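Local coordinates for protein gluconate kinase (Lactobacillus acidophilus, PDB 3LL3) that probably phosphorylates a sugar substrate such as gluconate or xylulose at the expense of ATP, as a member of the FGGY carbohydrate kinase family, at residues A[8-11]-A[16-19]; A[146-149]-A[153-156]; A[398-403]-A[425-430]. All coordinates share one frame; numbering follows the deposited sequence.

Contact 1 of 3, residues A[8-11]-A[16-19]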
loop_
_atom_site.group_PDB
_atom_site.type_symbol
_atom_site.label_atom_id
_atom_site.label_comp_id
_atom_site.label_asym_id
_atom_site.label_seq_id
_atom_site.Cartn_x
_atom_site.Cartn_y
_atom_site.Cartn_z
ATOM N N GLY A 8 27.663 9.959 -34.356
ATOM C CA GLY A 8 27.661 9.648 -32.941
ATOM C C GLY A 8 26.930 8.342 -32.751
ATOM O O GLY A 8 25.827 8.166 -33.266
HETATM N N MSE A 9 27.557 7.416 -32.033
HETATM C CA MSE A 9 27.006 6.091 -31.821
HETATM C C MSE A 9 26.623 5.941 -30.368
HETATM O O MSE A 9 27.318 6.443 -29.495
HETATM C CB MSE A 9 28.056 5.034 -32.152
HETATM C CG MSE A 9 28.580 5.114 -33.583
HETATM SE SE MSE A 9 27.220 4.516 -34.851
HETATM C CE MSE A 9 27.158 2.601 -34.415
ATOM N N ASP A 10 25.538 5.222 -30.112
ATOM C CA ASP A 10 25.068 4.988 -28.764
ATOM C C ASP A 10 24.838 3.492 -28.584
ATOM O O ASP A 10 23.836 2.949 -29.044
ATOM C CB ASP A 10 23.764 5.739 -28.562
ATOM C CG ASP A 10 23.187 5.552 -27.177
ATOM O OD1 ASP A 10 23.929 5.763 -26.186
ATOM O OD2 ASP A 10 21.978 5.221 -27.085
ATOM N N VAL A 11 25.774 2.823 -27.919
ATOM C CA VAL A 11 25.744 1.379 -27.830
ATOM C C VAL A 11 25.010 0.965 -26.564
ATOM O O VAL A 11 25.610 0.793 -25.493
ATOM C CB VAL A 11 27.182 0.769 -27.890
ATOM C CG1 VAL A 11 27.120 -0.738 -28.035
ATOM C CG2 VAL A 11 27.962 1.379 -29.053
ATOM N N THR A 16 21.724 -0.463 -30.587
ATOM C CA THR A 16 22.621 0.657 -30.827
ATOM C C THR A 16 21.906 1.651 -31.738
ATOM O O THR A 16 21.162 1.244 -32.636
ATOM C CB THR A 16 23.918 0.191 -31.531
ATOM O OG1 THR A 16 24.683 -0.623 -30.635
ATOM C CG2 THR A 16 24.763 1.395 -31.995
ATOM N N LYS A 17 22.122 2.944 -31.506
ATOM C CA LYS A 17 21.603 3.975 -32.398
ATOM C C LYS A 17 22.759 4.797 -32.936
ATOM O O LYS A 17 23.665 5.163 -32.198
ATOM C CB LYS A 17 20.667 4.919 -31.661
ATOM C CG LYS A 17 19.814 4.284 -30.603
ATOM C CD LYS A 17 19.237 5.357 -29.677
ATOM C CE LYS A 17 20.308 6.377 -29.267
ATOM N NZ LYS A 17 20.100 6.927 -27.896
ATOM N N GLY A 18 22.725 5.098 -34.224
ATOM C CA GLY A 18 23.695 6.006 -34.798
ATOM C C GLY A 18 23.002 7.254 -35.304
ATOM O O GLY A 18 21.896 7.182 -35.845
ATOM N N VAL A 19 23.644 8.402 -35.110
ATOM C CA VAL A 19 23.127 9.652 -35.635
ATOM C C VAL A 19 24.219 10.298 -36.482
ATOM O O VAL A 19 25.376 10.389 -36.073
ATOM C CB VAL A 19 22.659 10.610 -34.522
ATOM C CG1 VAL A 19 22.116 11.912 -35.127
ATOM C CG2 VAL A 19 21.609 9.935 -33.647
#
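The flat group of this contact is the carboxylate of D10, and K17 meets it from above its plane: NZ stands 2.7 Å from OD2 in a salt bridge, well out of the plane of the carboxylate. At the other oxygen, OD1 has a weak hydrogen bond from S77 on the neighbouring strand 70-78. D10 and K17 leave the sheet side by side and pointing the same way, and the lysine then bends at its third and fourth torsions, which brings CE within 3.0 Å of OD2 and turns the ammonium over the carboxylate. The same NZ is probably also hydrogen-bonded to Q428 OE1, so that two oxygens share it. With an alanine in place of the lysine, D10 OD2 is likely to lose its charged mate and Q428 OE1 one of its bonds.

Beneath the pair runs the backbone of the β hairpin 4-11/15-22, the opening element of the ribonuclease H-like fold that FGGY kinases share with actin. Its segments are antiparallel at 170°. G8 pairs with V19 and D10 with K17 through two hydrogen bonds each, with G8 N to V19 O at 2.9 Å.

The other face of the sheet carries M9, V11 and T16, packed against helix 49-65. M9 curls through two successive bends (chi2 -72°, chi3 -69°), laying SE 3.8 Å from G18 CA and its methyl CE 3.6 Å from T16 CG2. The selenium lies close over G18, where the absence of a side chain suits the fit. V11 and T16 lie alongside one another, V11 CG1 being 3.6 Å from T16 OG1, while the threonine hydroxyl is hydrogen-bonded to Y35 OH.

Contact 2 of 3, residues A[146-149]-A[153-156]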
loop_
_atom_site.group_PDB
_atom_site.type_symbol
_atom_site.label_atom_id
_atom_site.label_comp_id
_atom_site.label_asym_id
_atom_site.label_seq_id
_atom_site.Cartn_x
_atom_site.Cartn_y
_atom_site.Cartn_z
ATOM N N GLU A 146 37.882 -21.980 -14.924
ATOM C CA GLU A 146 38.463 -22.303 -16.223
ATOM C C GLU A 146 38.617 -21.053 -17.095
ATOM O O GLU A 146 39.727 -20.721 -17.537
ATOM C CB GLU A 146 37.617 -23.361 -16.939
ATOM C CG GLU A 146 38.145 -23.763 -18.301
ATOM C CD GLU A 146 39.383 -24.636 -18.207
ATOM O OE1 GLU A 146 39.232 -25.857 -17.976
ATOM O OE2 GLU A 146 40.506 -24.107 -18.371
ATOM N N VAL A 147 37.507 -20.358 -17.340
ATOM C CA VAL A 147 37.549 -19.139 -18.143
ATOM C C VAL A 147 38.413 -18.089 -17.466
ATOM O O VAL A 147 39.176 -17.402 -18.127
ATOM C CB VAL A 147 36.149 -18.549 -18.409
ATOM C CG1 VAL A 147 35.201 -19.625 -18.902
ATOM C CG2 VAL A 147 35.607 -17.902 -17.166
ATOM N N PHE A 148 38.314 -17.964 -16.147
ATOM C CA PHE A 148 39.147 -16.975 -15.471
ATOM C C PHE A 148 40.623 -17.232 -15.745
ATOM O O PHE A 148 41.394 -16.302 -15.977
ATOM C CB PHE A 148 38.915 -16.935 -13.963
ATOM C CG PHE A 148 39.436 -15.680 -13.333
ATOM C CD1 PHE A 148 38.679 -14.510 -13.358
ATOM C CD2 PHE A 148 40.699 -15.642 -12.777
ATOM C CE1 PHE A 148 39.176 -13.347 -12.815
ATOM C CE2 PHE A 148 41.196 -14.477 -12.226
ATOM C CZ PHE A 148 40.433 -13.331 -12.243
ATOM N N SER A 149 41.013 -18.501 -15.698
ATOM C CA SER A 149 42.394 -18.891 -15.965
ATOM C C SER A 149 42.874 -18.457 -17.345
ATOM O O SER A 149 44.010 -17.992 -17.515
ATOM C CB SER A 149 42.538 -20.410 -15.824
ATOM O OG SER A 149 43.885 -20.799 -16.000
ATOM N N LYS A 153 42.478 -10.658 -21.231
ATOM C CA LYS A 153 41.943 -9.292 -21.256
ATOM C C LYS A 153 40.528 -9.280 -20.711
ATOM O O LYS A 153 39.721 -10.152 -21.036
ATOM C CB LYS A 153 41.942 -8.714 -22.676
ATOM C CG LYS A 153 43.345 -8.455 -23.249
ATOM C CD LYS A 153 44.019 -7.330 -22.485
ATOM C CE LYS A 153 45.200 -6.745 -23.244
ATOM N NZ LYS A 153 46.371 -7.622 -23.187
ATOM N N TRP A 154 40.235 -8.296 -19.867
ATOM C CA TRP A 154 38.885 -8.083 -19.385
ATOM C C TRP A 154 38.459 -6.694 -19.823
ATOM O O TRP A 154 39.085 -5.701 -19.458
ATOM C CB TRP A 154 38.845 -8.200 -17.864
ATOM C CG TRP A 154 39.012 -9.599 -17.392
ATOM C CD1 TRP A 154 40.099 -10.135 -16.748
ATOM C CD2 TRP A 154 38.071 -10.659 -17.547
ATOM N NE1 TRP A 154 39.873 -11.461 -16.477
ATOM C CE2 TRP A 154 38.635 -11.808 -16.954
ATOM C CE3 TRP A 154 36.797 -10.746 -18.119
ATOM C CZ2 TRP A 154 37.972 -13.027 -16.918
ATOM C CZ3 TRP A 154 36.133 -11.958 -18.082
ATOM C CH2 TRP A 154 36.730 -13.089 -17.489
ATOM N N ILE A 155 37.412 -6.625 -20.639
ATOM C CA ILE A 155 37.053 -5.367 -21.279
ATOM C C ILE A 155 35.553 -5.165 -21.271
ATOM O O ILE A 155 34.806 -6.037 -20.840
ATOM C CB ILE A 155 37.527 -5.333 -22.751
ATOM C CG1 ILE A 155 36.819 -6.423 -23.554
ATOM C CG2 ILE A 155 39.059 -5.495 -22.845
ATOM C CD1 ILE A 155 37.364 -6.577 -24.995
ATOM N N GLY A 156 35.116 -4.012 -21.773
ATOM C CA GLY A 156 33.697 -3.751 -21.937
ATOM C C GLY A 156 33.358 -3.706 -23.411
ATOM O O GLY A 156 34.252 -3.720 -24.259
HETATM O O HOH W 1 41.747 -13.461 -15.751
#
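F148 and W154 meet through one corner of each ring, CD1 of the phenylalanine lying 3.9 Å from CZ2 of the indole. The planes are inclined by only 28°, yet they are slid so far apart that the phenyl and the five-membered ring, with centroids 5.7 Å from each other, barely overlap; this is apolar contact and not a full stack. A water fills the angle between them. It accepts from W154 NE1 at 2.8 Å, in the plane of the indole and at its edge, and donates to F148 O at 2.9 Å, while its oxygen also sits over the centre of the phenyl face. The indole N-H and a helix carbonyl are thus joined without touching.

The contact ties the short helix 145-150 to strand 153-155, the partner of strand 84-86 in a two-stranded antiparallel sheet of the N-terminal FGGY region. With CG of F148 anti to its N (chi1 -163°), the ring is carried from the helix to the indole. Further out, I199 touches both rings, and L137 and L140 of helix 133-143, together with L83, pack on W154. The strand itself is fixed by backbone bonds from K153 to L86 and I155 to I84.

Contact 3 of 3, residues A[398-403]-A[425-430]; sequences NATGGF and KEQQSG. With ATP (adenosine-5'-triphosphate), chain C.
T400 and Q427 form the close part of this contact, their side chains sliding past each other in opposite directions. The amide end of Q427 reaches back over the end of strand 396-400 and lies against T400 CB, and a bend at chi2 (-69°) folds it there. T400 is buried; its hydroxyl bonds N258 OD1 on strand 254-259, while the methyl CG2 lies 4.4 Å from E426 O, a loose approach.

The other side is looser. Q427 is exposed, and from it the chain runs into an inverse gamma turn centred on Q428, the N-cap of helix 429-441. Here E426 OE1, through its anti lone pair, accepts from Q428 N at 2.8 Å and steadies the turn just ahead of the helix.

Past T400 the strand gives way to the glycine-rich GGF turn of the ATP pocket, part of the nucleotide-binding C-terminal half of the actin-like fold. G401 has backbone angles (phi 113°) that call for glycine, while a side chain on G402 would collide with ATP O2A. F403 CD1 comes 3.4 Å from adenine N3. G402 N donates to O1A of the α-phosphate at 2.8 Å and 160°, a nearly straight bond. A main-chain N-H with no side chain in the way can therefore grip the phosphate closely, and would be expected to offset part of its negative charge.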
loop_
_atom_site.group_PDB
_atom_site.type_symbol
_atom_site.label_atom_id
_atom_site.label_comp_id
_atom_site.label_asym_id
_atom_site.label_seq_id
_atom_site.Cartn_x
_atom_site.Cartn_y
_atom_site.Cartn_z
ATOM N N ASN A 398 17.911 19.947 -15.710
ATOM C CA ASN A 398 17.768 19.714 -17.139
ATOM C C ASN A 398 17.183 18.336 -17.389
ATOM O O ASN A 398 17.823 17.324 -17.101
ATOM C CB ASN A 398 19.115 19.875 -17.845
ATOM C CG ASN A 398 19.736 21.236 -17.591
ATOM O OD1 ASN A 398 20.836 21.538 -18.050
ATOM N ND2 ASN A 398 19.031 22.063 -16.852
ATOM N N ALA A 399 15.974 18.309 -17.941
ATOM C CA ALA A 399 15.130 17.121 -17.923
ATOM C C ALA A 399 14.799 16.552 -19.288
ATOM O O ALA A 399 14.479 17.284 -20.225
ATOM C CB ALA A 399 13.833 17.425 -17.168
ATOM N N THR A 400 14.821 15.232 -19.372
ATOM C CA THR A 400 14.512 14.526 -20.600
ATOM C C THR A 400 13.805 13.222 -20.244
ATOM O O THR A 400 13.765 12.843 -19.080
ATOM C CB THR A 400 15.808 14.160 -21.361
ATOM O OG1 THR A 400 16.691 13.441 -20.492
ATOM C CG2 THR A 400 16.536 15.420 -21.866
ATOM N N GLY A 401 13.280 12.530 -21.248
ATOM C CA GLY A 401 12.726 11.206 -21.059
ATOM C C GLY A 401 11.225 11.130 -21.252
ATOM O O GLY A 401 10.520 12.075 -20.962
ATOM N N GLY A 402 10.752 9.989 -21.739
ATOM C CA GLY A 402 9.358 9.801 -22.083
ATOM C C GLY A 402 8.376 9.976 -20.940
ATOM O O GLY A 402 7.201 10.279 -21.176
ATOM N N PHE A 403 8.828 9.781 -19.702
ATOM C CA PHE A 403 7.924 9.925 -18.557
ATOM C C PHE A 403 7.597 11.393 -18.327
ATOM O O PHE A 403 6.551 11.723 -17.780
ATOM C CB PHE A 403 8.521 9.301 -17.285
ATOM C CG PHE A 403 7.651 9.456 -16.070
ATOM C CD1 PHE A 403 6.409 8.825 -16.003
ATOM C CD2 PHE A 403 8.066 10.232 -14.993
ATOM C CE1 PHE A 403 5.605 8.957 -14.880
ATOM C CE2 PHE A 403 7.252 10.383 -13.856
ATOM C CZ PHE A 403 6.025 9.740 -13.804
ATOM N N LYS A 425 15.631 20.585 -26.284
ATOM C CA LYS A 425 15.212 20.364 -27.663
ATOM C C LYS A 425 15.588 18.959 -28.123
ATOM O O LYS A 425 14.833 18.329 -28.865
ATOM C CB LYS A 425 15.779 21.443 -28.595
ATOM C CG LYS A 425 15.182 22.824 -28.318
ATOM C CD LYS A 425 15.677 23.904 -29.285
ATOM C CE LYS A 425 15.093 25.272 -28.897
ATOM N NZ LYS A 425 15.802 26.419 -29.551
ATOM N N GLU A 426 16.731 18.459 -27.651
ATOM C CA GLU A 426 17.215 17.136 -28.060
ATOM C C GLU A 426 17.215 16.077 -26.959
ATOM O O GLU A 426 17.961 16.168 -25.971
ATOM C CB GLU A 426 18.621 17.229 -28.653
ATOM C CG GLU A 426 19.135 15.874 -29.161
ATOM C CD GLU A 426 18.183 15.268 -30.183
ATOM O OE1 GLU A 426 17.767 14.101 -30.003
ATOM O OE2 GLU A 426 17.830 15.982 -31.156
ATOM N N GLN A 427 16.407 15.042 -27.148
ATOM C CA GLN A 427 16.339 13.968 -26.167
ATOM C C GLN A 427 17.535 13.024 -26.293
ATOM O O GLN A 427 17.892 12.362 -25.326
ATOM C CB GLN A 427 15.030 13.176 -26.284
ATOM C CG GLN A 427 13.784 14.038 -26.218
ATOM C CD GLN A 427 13.569 14.637 -24.844
ATOM O OE1 GLN A 427 13.602 15.863 -24.671
ATOM N NE2 GLN A 427 13.345 13.774 -23.855
ATOM N N GLN A 428 18.139 12.973 -27.482
ATOM C CA GLN A 428 19.274 12.081 -27.732
ATOM C C GLN A 428 20.573 12.730 -27.278
ATOM O O GLN A 428 21.499 12.930 -28.066
ATOM C CB GLN A 428 19.344 11.717 -29.219
ATOM C CG GLN A 428 18.096 10.984 -29.699
ATOM C CD GLN A 428 17.777 9.786 -28.815
ATOM O OE1 GLN A 428 18.675 9.015 -28.464
ATOM N NE2 GLN A 428 16.499 9.627 -28.442
ATOM N N SER A 429 20.628 13.054 -25.995
ATOM C CA SER A 429 21.751 13.775 -25.426
ATOM C C SER A 429 23.082 13.037 -25.565
ATOM O O SER A 429 24.125 13.668 -25.695
ATOM C CB SER A 429 21.482 14.043 -23.954
ATOM O OG SER A 429 21.271 12.815 -23.297
ATOM N N GLY A 430 23.037 11.707 -25.540
ATOM C CA GLY A 430 24.240 10.886 -25.569
ATOM C C GLY A 430 25.016 10.923 -26.883
ATOM O O GLY A 430 26.232 11.155 -26.880
HETATM P PG ATP C . 15.173 5.147 -25.076
HETATM O O1G ATP C . 13.836 4.795 -26.000
HETATM O O2G ATP C . 15.781 6.635 -25.495
HETATM O O3G ATP C . 16.176 4.098 -25.245
HETATM P PB ATP C . 13.318 4.543 -22.978
HETATM O O1B ATP C . 13.302 4.718 -21.343
HETATM O O2B ATP C . 13.201 3.146 -23.378
HETATM O O3B ATP C . 14.749 5.216 -23.481
HETATM P PA ATP C . 11.335 6.720 -23.213
HETATM O O1A ATP C . 12.320 7.923 -22.694
HETATM O O2A ATP C . 10.489 7.136 -24.323
HETATM O O3A ATP C . 12.077 5.337 -23.742
HETATM O "O5'" ATP C . 10.354 6.353 -21.945
HETATM C "C5'" ATP C . 9.532 5.215 -22.046
HETATM C "C4'" ATP C . 8.438 5.331 -21.012
HETATM O "O4'" ATP C . 7.547 6.432 -21.087
HETATM C "C3'" ATP C . 7.601 4.089 -20.582
HETATM O "O3'" ATP C . 8.095 3.402 -19.470
HETATM C "C2'" ATP C . 6.123 4.623 -20.530
HETATM O "O2'" ATP C . 5.351 4.011 -19.533
HETATM C "C1'" ATP C . 6.375 6.108 -20.389
HETATM N N9 ATP C . 5.350 6.942 -20.998
HETATM C C8 ATP C . 4.865 6.880 -22.254
HETATM N N7 ATP C . 3.977 7.982 -22.401
HETATM C C5 ATP C . 3.973 8.708 -21.187
HETATM C C6 ATP C . 3.296 9.880 -20.777
HETATM N N6 ATP C . 2.430 10.573 -21.722
HETATM N N1 ATP C . 3.484 10.370 -19.547
HETATM C C2 ATP C . 4.329 9.745 -18.657
HETATM N N3 ATP C . 4.985 8.598 -19.067
HETATM C C4 ATP C . 4.797 8.099 -20.321
#

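The three contacts follow one another in series along the chain. Contacts 1 and 2 lie in the N-terminal FGGY region, their centres about 27 Å apart, in different sheets: the six-stranded mixed sheet holds 8-11 and 16-19, whereas 153-155 belongs to a two-stranded one. Contact 3, in the C-terminal region, joins strand 396-400 of the seven-stranded sheet to the start of helix 429-441, its centre about 15 Å from that of contact 1 and about 36 Å from that of contact 2, which is across the chain's centre. The probable lysine–glutamine bond joins contacts 1 and 3, spanning the two halves beside the bound ATP, whereas contact 2 is peripheral packing away from the bound ATP and sugar.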